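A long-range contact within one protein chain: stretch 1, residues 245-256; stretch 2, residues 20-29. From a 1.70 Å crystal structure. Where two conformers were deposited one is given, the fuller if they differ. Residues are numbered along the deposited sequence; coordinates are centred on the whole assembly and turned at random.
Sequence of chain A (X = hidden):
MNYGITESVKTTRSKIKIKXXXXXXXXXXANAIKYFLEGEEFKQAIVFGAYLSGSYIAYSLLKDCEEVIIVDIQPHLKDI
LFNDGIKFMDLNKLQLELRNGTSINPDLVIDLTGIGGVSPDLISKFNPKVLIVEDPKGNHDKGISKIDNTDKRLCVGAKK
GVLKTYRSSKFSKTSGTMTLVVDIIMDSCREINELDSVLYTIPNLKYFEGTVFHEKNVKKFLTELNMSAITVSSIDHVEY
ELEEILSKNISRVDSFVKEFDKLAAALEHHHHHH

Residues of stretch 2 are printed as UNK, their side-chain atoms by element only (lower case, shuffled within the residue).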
# COMPACT_ATOMS: atom_id res chain seq x y z
N ILE A 245 -4.05 -8.96 14.06
CA ILE A 245 -3.29 -8.43 12.94
C ILE A 245 -1.79 -8.53 13.21
O ILE A 245 -1.01 -8.90 12.33
CB ILE A 245 -3.72 -6.99 12.63
CG1 ILE A 245 -5.12 -7.01 12.01
CG2 ILE A 245 -2.73 -6.29 11.72
CD1 ILE A 245 -5.82 -5.69 12.06
N LEU A 246 -1.37 -8.16 14.42
CA LEU A 246 0.04 -8.29 14.78
C LEU A 246 0.48 -9.74 14.70
O LEU A 246 1.53 -10.04 14.13
CB LEU A 246 0.28 -7.75 16.19
CG LEU A 246 0.52 -6.26 16.27
CD1 LEU A 246 0.36 -5.80 17.72
CD2 LEU A 246 1.91 -5.93 15.73
N SER A 247 -0.31 -10.64 15.29
CA SER A 247 0.06 -12.06 15.29
C SER A 247 0.16 -12.60 13.87
O SER A 247 1.08 -13.36 13.56
CB SER A 247 -0.95 -12.86 16.10
OG SER A 247 -0.80 -12.58 17.48
N LYS A 248 -0.78 -12.23 13.00
CA LYS A 248 -0.73 -12.68 11.61
C LYS A 248 0.55 -12.21 10.93
O LYS A 248 1.20 -12.98 10.21
CB LYS A 248 -1.96 -12.18 10.85
CG LYS A 248 -1.93 -12.39 9.34
CD LYS A 248 -3.19 -11.81 8.69
CE LYS A 248 -3.21 -10.28 8.71
NZ LYS A 248 -4.49 -9.76 8.15
N ASN A 249 0.94 -10.96 11.16
CA ASN A 249 2.15 -10.47 10.52
C ASN A 249 3.40 -11.11 11.09
O ASN A 249 4.35 -11.37 10.34
CB ASN A 249 2.20 -8.95 10.62
CG ASN A 249 1.48 -8.29 9.48
OD1 ASN A 249 1.85 -8.49 8.33
ND2 ASN A 249 0.44 -7.54 9.78
N ILE A 250 3.41 -11.41 12.39
CA ILE A 250 4.52 -12.17 12.97
C ILE A 250 4.62 -13.54 12.31
O ILE A 250 5.72 -14.02 12.00
CB ILE A 250 4.34 -12.30 14.49
CG1 ILE A 250 4.45 -10.93 15.15
CG2 ILE A 250 5.39 -13.28 15.07
CD1 ILE A 250 3.90 -10.87 16.56
N SER A 251 3.48 -14.20 12.07
CA SER A 251 3.50 -15.55 11.51
C SER A 251 4.03 -15.59 10.08
O SER A 251 4.42 -16.66 9.60
CB SER A 251 2.11 -16.18 11.56
OG SER A 251 1.25 -15.62 10.58
N ARG A 252 4.06 -14.45 9.38
CA ARG A 252 4.57 -14.46 8.01
C ARG A 252 6.07 -14.67 7.96
O ARG A 252 6.60 -15.05 6.90
CB ARG A 252 4.18 -13.17 7.30
CG ARG A 252 2.68 -13.00 7.10
CD ARG A 252 2.39 -11.80 6.22
NE ARG A 252 0.99 -11.73 5.81
CZ ARG A 252 0.43 -12.50 4.89
NH1 ARG A 252 -0.86 -12.34 4.60
NH2 ARG A 252 1.14 -13.43 4.26
N VAL A 253 6.78 -14.44 9.07
CA VAL A 253 8.23 -14.63 9.06
C VAL A 253 8.54 -16.11 8.87
O VAL A 253 7.98 -16.98 9.54
CB VAL A 253 8.86 -14.09 10.35
CG1 VAL A 253 10.37 -14.35 10.37
CG2 VAL A 253 8.59 -12.60 10.48
N ASP A 254 9.41 -16.39 7.91
CA ASP A 254 9.83 -17.73 7.56
C ASP A 254 11.35 -17.74 7.50
O ASP A 254 11.94 -16.99 6.71
CB ASP A 254 9.23 -18.12 6.21
CG ASP A 254 9.34 -19.59 5.91
OD1 ASP A 254 9.63 -20.37 6.84
OD2 ASP A 254 9.12 -19.95 4.74
N SER A 255 11.99 -18.53 8.37
CA SER A 255 13.44 -18.64 8.45
C SER A 255 13.88 -20.06 8.13
O SER A 255 13.25 -21.02 8.58
CB SER A 255 13.96 -18.25 9.84
OG SER A 255 15.37 -18.12 9.81
N PHE A 256 14.94 -20.19 7.34
CA PHE A 256 15.41 -21.53 6.98
C PHE A 256 16.86 -21.44 6.55
O PHE A 256 17.32 -20.40 6.07
CB PHE A 256 14.55 -22.15 5.86
CG PHE A 256 14.37 -21.25 4.67
CD1 PHE A 256 13.34 -20.31 4.64
CD2 PHE A 256 15.21 -21.36 3.57
CE1 PHE A 256 13.16 -19.49 3.54
CE2 PHE A 256 15.04 -20.54 2.47
CZ PHE A 256 14.01 -19.61 2.45
N UNK A 20 8.34 -9.18 22.33
CA UNK A 20 7.66 -10.42 21.95
C UNK A 20 7.85 -10.71 20.47
O UNK A 20 7.98 -11.88 20.08
o UNK A 20 4.94 -9.41 24.10
c UNK A 20 5.90 -10.14 23.76
o UNK A 20 6.62 -10.72 24.59
c UNK A 20 6.17 -10.33 22.28
N UNK A 21 7.82 -9.68 19.63
CA UNK A 21 8.08 -9.85 18.20
C UNK A 21 9.53 -10.23 17.97
O UNK A 21 9.84 -11.10 17.15
c UNK A 21 5.83 -6.82 17.16
c UNK A 21 7.70 -8.57 17.44
c UNK A 21 7.81 -8.80 15.94
c UNK A 21 6.28 -8.12 17.82
N UNK A 22 10.45 -9.55 18.67
CA UNK A 22 11.86 -9.93 18.60
C UNK A 22 12.01 -11.41 18.94
O UNK A 22 12.62 -12.19 18.19
c UNK A 22 14.15 -9.54 19.62
c UNK A 22 12.69 -9.05 19.54
c UNK A 22 12.64 -7.61 19.10
N UNK A 23 11.42 -11.81 20.07
CA UNK A 23 11.53 -13.19 20.54
C UNK A 23 11.05 -14.17 19.47
O UNK A 23 11.72 -15.17 19.19
o UNK A 23 10.79 -14.68 22.31
c UNK A 23 10.71 -13.36 21.82
N UNK A 24 9.88 -13.91 18.88
CA UNK A 24 9.35 -14.83 17.88
C UNK A 24 10.28 -14.95 16.69
O UNK A 24 10.55 -16.05 16.20
c UNK A 24 6.92 -14.48 18.55
c UNK A 24 7.96 -14.38 17.44
o UNK A 24 5.85 -13.84 18.43
o UNK A 24 7.18 -15.18 19.55
N UNK A 25 10.84 -13.83 16.22
CA UNK A 25 11.75 -13.86 15.08
C UNK A 25 13.03 -14.61 15.42
O UNK A 25 13.49 -15.46 14.66
c UNK A 25 12.05 -12.44 14.57
c UNK A 25 10.79 -11.82 13.97
c UNK A 25 13.18 -12.47 13.54
N UNK A 26 13.65 -14.28 16.56
CA UNK A 26 14.92 -14.93 16.89
C UNK A 26 14.70 -16.41 17.12
O UNK A 26 15.56 -17.23 16.78
c UNK A 26 14.87 -14.48 19.38
c UNK A 26 15.62 -14.25 18.09
c UNK A 26 15.80 -12.75 17.84
N UNK A 27 13.55 -16.80 17.67
CA UNK A 27 13.26 -18.22 17.84
C UNK A 27 13.16 -18.94 16.50
O UNK A 27 13.68 -20.05 16.33
c UNK A 27 11.96 -18.39 18.65
o UNK A 27 10.23 -20.87 20.57
o UNK A 27 9.31 -19.25 19.42
c UNK A 27 11.57 -19.85 18.88
c UNK A 27 10.28 -20.00 19.68
N UNK A 28 12.51 -18.31 15.51
CA UNK A 28 12.45 -18.92 14.19
C UNK A 28 13.84 -19.11 13.59
O UNK A 28 14.12 -20.16 12.99
c UNK A 28 9.26 -17.26 12.76
c UNK A 28 7.78 -17.64 12.89
c UNK A 28 10.10 -18.28 13.48
c UNK A 28 11.58 -18.09 13.25
n UNK A 28 6.86 -16.74 12.17
N UNK A 29 14.73 -18.14 13.76
CA UNK A 29 16.09 -18.30 13.26
C UNK A 29 16.82 -19.42 14.00
O UNK A 29 17.50 -20.25 13.37
c UNK A 29 17.18 -14.61 12.58
n UNK A 29 17.55 -12.36 11.54
c UNK A 29 16.86 -16.97 13.40
c UNK A 29 16.31 -15.85 12.53
c UNK A 29 16.65 -13.55 11.62
O HOH W 1 12.06 -21.66 11.80
O HOH W 2 4.63 -18.85 11.61

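Position 20 has four side-chain atoms: two carbons, the second carrying two oxygens. Its CB points toward stretch 1, but its nearest side-chain atom, CB, stays 6.2 Å from I250 CD1, too far to count as a contact. This is the short acid, D20.

Position 21 has four carbons and no heteroatom. They fork at the first carbon, and one arm is two carbons long. They pack on I250 and L246. That pattern is isoleucine, I21. Its CG1 lies 3.8 Å from I250 CD1, and its CD1 lies 4.3 Å from L246 CD2.

Position 22 has three carbons, one carrying the other two, out of reach of stretch 1. It is V22. Position 23 has one carbon and then one oxygen, exposed and also out of reach. It is S23.

Position 24 repeats the pattern of position 20, two carbons with two oxygens on the second. Its CB points toward stretch 1, and an oxygen lies against an I250 methyl. It is D24. Its OD2 lies 3.4 Å from I250 CG2, so this is packing and not a polar bond.

Position 25 has three carbons branched at the first. A methyl meets V253. It is V25. Its CG2 meets V253 CG2 at 4.2 Å, a buried apolar contact.

Position 26 has the same three carbons, out of reach, and is V26. Position 27 has three carbons, the third carrying two oxygens, exposed and not in contact. It is the longer acid, E27.

Position 28 has four carbons in a row ending in nitrogen. The nitrogen lies among backbone carbonyls of stretch 1. It is lysine, K28, with chi1 m and the other chi angles t. The extended chain lets NZ donate to V253 O at 2.9 Å and to I250 O at 3.0 Å.

Position 29 has the same chain, four carbons and a nitrogen. Its CA-to-CB bond points away overall, though CB touches stretch 1, by S255. It is K29. S255 OG is 3.5 Å from K29 CA.

The contact has an apolar part and a polar part. The two helices run at 23° to each other, their axes 10.7 Å apart at closest, with I21, I250 and L246 packing between them. V253 and V25 extend this packing to the strand. K28 then ties helix 20-29 to I250 in the helix and V253 in the strand. Water 2 adds a bridge: it accepts from K28 NZ at 3.1 Å and donates to S251 O at 3.0 Å. Farther along, S255 CB packs on K28 O at 3.7 Å.

Stretch 2 20-29: DIVSDVVEKK
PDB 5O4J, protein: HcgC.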